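Local atomic coordinates of probable oxidoreductase (Pseudomonas aeruginosa, PDB entry 4B7C), a protein that probably acts as an NADP-dependent oxidoreductase of the medium-chain dehydrogenase/reductase family, its substrate unassigned. Residues 46-51 and 311-316; 128-133 and 292-297. All coordinates share one frame; numbering follows the deposited sequence.

Overall arrangement
Both contacts are buried, and their centres lie 21 Å apart. Along the chain the order is 46-51, 128-133, 292-297, 311-316, so contact 2 falls wholly within the long excursion whose ends contact 1 brings together. Contact 1 belongs to the GroES-like part: strand 41-49 meets the turn that follows strand 307-311, and strand 331-335 pairs with both strands. Contact 2 packs the entry to helix 132-145 against helix 287-299. Asp-51 OD1 and Thr-133 CG2, 4.1 Å apart, link the two directly. The C-terminal part of the chain thus returns from the Rossmann-type parallel sheet to complete the first domain.

Contact 1: residues 46-51 and 311-316; sequences EYLSLD and EGLETF
Leu-48 and Leu-313 meet through different first torsions: CG of Leu-48 stands anti to its own carbonyl carbon (chi1 -58°), whereas CG of Leu-313 stands anti to its backbone N (chi1 176°). The CB of Leu-48 already points at the partner segment; that of Leu-313 does not, and its torsion swings the isobutyl end across the gap. One methyl from each does the touching, Leu-48 CD1 lying 4.1 Å from Leu-313 CD1, and the two side chains run obliquely to each other. A second apolar pair lies further along, where Leu-50 CD1 comes within 4.4 Å of Phe-316 CD1. The methyl is at the rim of the ring and near its plane, so this is an edge approach and not packing over the face. Together the pairs bury 129 Å², a modest area that agrees with backbones kept well apart: the CA atoms of Leu-48 and Leu-313 are 8.8 Å from each other.

The fold explains the meeting. Strand 41-49 of the GroES-like domain pairs antiparallel with strand 331-335, which runs parallel to 307-311; the short 3-10 segment 313-315, leading from 307-311 into helix 316-321, then folds over one side of strand 41-49. At the start of 46-51, before the contact residues, Glu-46 and Tyr-47 both face Val-79 in a classic beta bulge.

The 3-10 segment is tied at Gly-312 O, which accepts from Thr-315 N at 3.0 Å and from Thr-315 OG1 at 2.7 Å, the hydroxyl lying in the carbonyl plane with a C=O...donor angle of 154°. Its next bond runs from Phe-316 N to Leu-313 O, 3.0 Å away. Phe-316 also meets Phe-26 edge-to-face, and Leu-334 touches Leu-50.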
# COMPACT_ATOMS: atom_id res chain seq x y z
N GLU B 46 34.34 17.02 -5.05
CA GLU B 46 35.03 16.33 -6.14
C GLU B 46 34.08 15.71 -7.16
O GLU B 46 34.27 15.85 -8.37
CB GLU B 46 35.97 15.24 -5.59
CG GLU B 46 37.19 15.81 -4.85
CD GLU B 46 38.51 15.09 -5.08
OE1 GLU B 46 38.53 13.97 -5.70
OE2 GLU B 46 39.55 15.68 -4.64
N TYR B 47 33.07 15.01 -6.66
CA TYR B 47 32.05 14.40 -7.48
C TYR B 47 30.67 14.65 -6.88
O TYR B 47 30.48 14.52 -5.67
CB TYR B 47 32.26 12.91 -7.62
CG TYR B 47 33.54 12.54 -8.32
CD1 TYR B 47 33.57 12.39 -9.71
CD2 TYR B 47 34.71 12.33 -7.61
CE1 TYR B 47 34.73 12.04 -10.37
CE2 TYR B 47 35.87 11.97 -8.25
CZ TYR B 47 35.89 11.83 -9.63
OH TYR B 47 37.03 11.48 -10.28
N LEU B 48 29.71 14.96 -7.75
CA LEU B 48 28.32 15.19 -7.34
C LEU B 48 27.38 14.18 -7.97
O LEU B 48 27.57 13.77 -9.12
CB LEU B 48 27.86 16.58 -7.72
CG LEU B 48 28.67 17.72 -7.12
CD1 LEU B 48 28.13 19.04 -7.66
CD2 LEU B 48 28.72 17.71 -5.59
N SER B 49 26.41 13.75 -7.18
CA SER B 49 25.41 12.80 -7.63
C SER B 49 24.28 13.55 -8.32
O SER B 49 23.65 14.43 -7.74
CB SER B 49 24.85 11.99 -6.48
OG SER B 49 23.78 11.18 -6.94
N LEU B 50 24.04 13.21 -9.58
CA LEU B 50 22.87 13.72 -10.28
C LEU B 50 21.79 12.64 -10.23
O LEU B 50 21.99 11.53 -10.75
CB LEU B 50 23.22 14.13 -11.72
CG LEU B 50 23.80 15.54 -11.91
CD1 LEU B 50 24.90 15.88 -10.92
CD2 LEU B 50 24.33 15.68 -13.33
N ASP B 51 20.66 12.99 -9.60
CA ASP B 51 19.57 12.06 -9.27
C ASP B 51 18.20 12.60 -9.68
O ASP B 51 17.92 13.78 -9.48
CB ASP B 51 19.42 11.84 -7.74
CG ASP B 51 20.72 11.38 -7.06
OD1 ASP B 51 21.29 10.37 -7.53
OD2 ASP B 51 21.15 11.99 -6.04
N GLU B 311 32.14 15.74 -16.95
CA GLU B 311 33.09 16.66 -16.34
C GLU B 311 32.66 18.11 -16.41
O GLU B 311 32.14 18.56 -17.44
CB GLU B 311 34.48 16.50 -16.95
CG GLU B 311 35.10 15.13 -16.69
CD GLU B 311 36.58 15.06 -17.03
OE1 GLU B 311 37.26 16.06 -16.75
OE2 GLU B 311 37.08 14.03 -17.55
N GLY B 312 32.84 18.80 -15.30
CA GLY B 312 32.65 20.24 -15.23
C GLY B 312 31.38 20.70 -14.52
O GLY B 312 30.27 20.49 -15.02
N LEU B 313 31.57 21.33 -13.37
CA LEU B 313 30.48 21.90 -12.58
C LEU B 313 29.56 22.77 -13.43
O LEU B 313 28.33 22.71 -13.30
CB LEU B 313 31.04 22.74 -11.43
CG LEU B 313 30.00 23.45 -10.58
CD1 LEU B 313 29.20 22.42 -9.79
CD2 LEU B 313 30.64 24.45 -9.64
N GLU B 314 30.17 23.56 -14.31
CA GLU B 314 29.47 24.51 -15.17
C GLU B 314 28.43 23.84 -16.10
O GLU B 314 27.49 24.48 -16.53
CB GLU B 314 30.48 25.39 -15.97
CG GLU B 314 31.30 24.67 -17.05
CD GLU B 314 32.49 23.89 -16.51
OE1 GLU B 314 32.73 23.87 -15.27
OE2 GLU B 314 33.21 23.28 -17.33
N THR B 315 28.62 22.56 -16.40
CA THR B 315 27.69 21.81 -17.26
C THR B 315 26.43 21.30 -16.54
O THR B 315 25.56 20.69 -17.18
CB THR B 315 28.36 20.58 -17.91
OG1 THR B 315 28.58 19.56 -16.93
CG2 THR B 315 29.69 20.97 -18.59
N PHE B 316 26.32 21.58 -15.25
CA PHE B 316 25.24 21.03 -14.41
C PHE B 316 23.81 21.09 -15.01
O PHE B 316 23.15 20.05 -15.12
CB PHE B 316 25.27 21.67 -13.01
CG PHE B 316 24.06 21.35 -12.18
CD1 PHE B 316 23.87 20.07 -11.69
CD2 PHE B 316 23.08 22.30 -11.96
CE1 PHE B 316 22.74 19.76 -10.97
CE2 PHE B 316 21.93 22.00 -11.24
CZ PHE B 316 21.76 20.71 -10.74

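Contact 2: residues 128-133 and 292-297; sequences SALGMT and KEMATW
Apolar packing of a turn against the side of a helix makes this contact, carried by Ala-129 and Leu-130 on one side and Met-294 and Ala-295 on the other. The turn leads into helix 132-145, while helix 287-299 follows strand 274-277, an outermost strand of the six-stranded Rossmann-type parallel sheet; the contact thus packs the entry to one helix against the other. Met-294 reaches across with CG anti to its backbone N (chi1 -179°), and bends at both chi2 and chi3 bring its thioether end round beside the turn. Its CG lies 3.7 Å from Leu-130 CD2, the two side chains crossing at a slant. The same Met-294 CG is 3.4 Å from Ala-129 O, so the methionine also lies against the backbone of the turn, and its SD is 4.5 Å from Ala-129 CB. Leu-130 adds a second footing: CD2 sits 3.8 Å from Ala-295 N and 4.3 Å from Ala-295 CB, placing that methyl against the helix backbone between two successive residues. The buried area totals 155 Å².

The turn itself is type I, from Ser-128 to Gly-131, and is closed by Gly-131 N bonding to Ser-128 O at 2.9 Å. Gly-131 occupies the N-cap position, so Ala-129 and Leu-130 are presented just before the helix starts.

Around this packing, Leu-298 of helix 287-299 also touches Leu-130, Leu-303 in the following loop touches Met-294, and Trp-297 rests on Ile-169 and Leu-172 of helix 161-172. Thr-133 packs against both Ala-161 at the start of that helix and Lys-331 of strand 331-335.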
# COMPACT_ATOMS: atom_id res chain seq x y z
N SER B 128 27.30 5.66 -6.03
CA SER B 128 26.50 4.69 -6.76
C SER B 128 26.25 3.47 -5.89
O SER B 128 25.53 3.55 -4.90
CB SER B 128 27.12 4.33 -8.12
OG SER B 128 28.40 3.76 -7.97
N ALA B 129 26.86 2.34 -6.24
CA ALA B 129 26.63 1.08 -5.52
C ALA B 129 27.02 1.18 -4.04
O ALA B 129 26.37 0.56 -3.17
CB ALA B 129 27.37 -0.06 -6.20
N LEU B 130 28.05 1.97 -3.75
CA LEU B 130 28.49 2.19 -2.36
C LEU B 130 28.03 3.55 -1.84
O LEU B 130 28.56 4.09 -0.86
CB LEU B 130 30.02 2.08 -2.25
CG LEU B 130 30.57 0.67 -2.47
CD1 LEU B 130 32.11 0.66 -2.57
CD2 LEU B 130 30.09 -0.33 -1.43
N GLY B 131 27.03 4.12 -2.52
CA GLY B 131 26.39 5.36 -2.12
C GLY B 131 24.89 5.19 -1.90
O GLY B 131 24.40 4.09 -1.66
N MET B 132 24.15 6.29 -2.00
CA MET B 132 22.73 6.31 -1.67
C MET B 132 21.87 5.50 -2.63
O MET B 132 20.87 4.93 -2.22
CB MET B 132 22.20 7.75 -1.55
CG MET B 132 22.68 8.50 -0.30
SD MET B 132 22.49 7.64 1.27
CE MET B 132 24.06 6.78 1.43
N THR B 133 22.23 5.44 -3.90
CA THR B 133 21.45 4.63 -4.85
C THR B 133 21.59 3.15 -4.52
O THR B 133 20.60 2.41 -4.48
CB THR B 133 21.84 4.89 -6.32
OG1 THR B 133 23.23 4.66 -6.49
CG2 THR B 133 21.50 6.32 -6.72
N LYS B 292 29.53 -2.72 3.87
CA LYS B 292 30.50 -3.82 4.01
C LYS B 292 30.08 -5.00 3.12
O LYS B 292 30.91 -5.55 2.42
CB LYS B 292 30.63 -4.26 5.47
CG LYS B 292 31.71 -5.31 5.73
CD LYS B 292 31.67 -5.82 7.17
CE LYS B 292 32.50 -7.08 7.35
NZ LYS B 292 32.21 -7.78 8.63
N GLU B 293 28.82 -5.39 3.18
CA GLU B 293 28.34 -6.51 2.38
C GLU B 293 28.39 -6.19 0.89
O GLU B 293 28.86 -7.00 0.09
CB GLU B 293 26.94 -6.97 2.76
CG GLU B 293 26.49 -8.16 1.93
CD GLU B 293 25.35 -8.94 2.55
OE1 GLU B 293 24.31 -8.33 2.88
OE2 GLU B 293 25.48 -10.18 2.68
N MET B 294 27.93 -5.00 0.52
CA MET B 294 27.97 -4.54 -0.87
C MET B 294 29.40 -4.56 -1.43
O MET B 294 29.63 -5.01 -2.54
CB MET B 294 27.40 -3.12 -1.00
CG MET B 294 27.37 -2.57 -2.42
SD MET B 294 26.19 -3.44 -3.50
CE MET B 294 24.70 -3.08 -2.57
N ALA B 295 30.35 -4.08 -0.63
CA ALA B 295 31.77 -4.07 -1.02
C ALA B 295 32.30 -5.47 -1.35
O ALA B 295 33.06 -5.64 -2.30
CB ALA B 295 32.62 -3.42 0.07
N THR B 296 31.91 -6.47 -0.57
CA THR B 296 32.35 -7.85 -0.82
C THR B 296 31.71 -8.41 -2.10
O THR B 296 32.36 -9.12 -2.86
CB THR B 296 32.08 -8.78 0.38
OG1 THR B 296 30.67 -8.99 0.52
CG2 THR B 296 32.63 -8.18 1.66
N TRP B 297 30.44 -8.10 -2.33
CA TRP B 297 29.77 -8.54 -3.56
C TRP B 297 30.47 -7.97 -4.76
O TRP B 297 30.70 -8.67 -5.75
CB TRP B 297 28.30 -8.13 -3.58
CG TRP B 297 27.39 -8.97 -2.71
CD1 TRP B 297 27.56 -10.30 -2.32
CD2 TRP B 297 26.11 -8.57 -2.13
NE1 TRP B 297 26.52 -10.73 -1.54
CE2 TRP B 297 25.61 -9.75 -1.39
CE3 TRP B 297 25.36 -7.40 -2.13
CZ2 TRP B 297 24.42 -9.72 -0.70
CZ3 TRP B 297 24.16 -7.40 -1.43
CH2 TRP B 297 23.70 -8.53 -0.73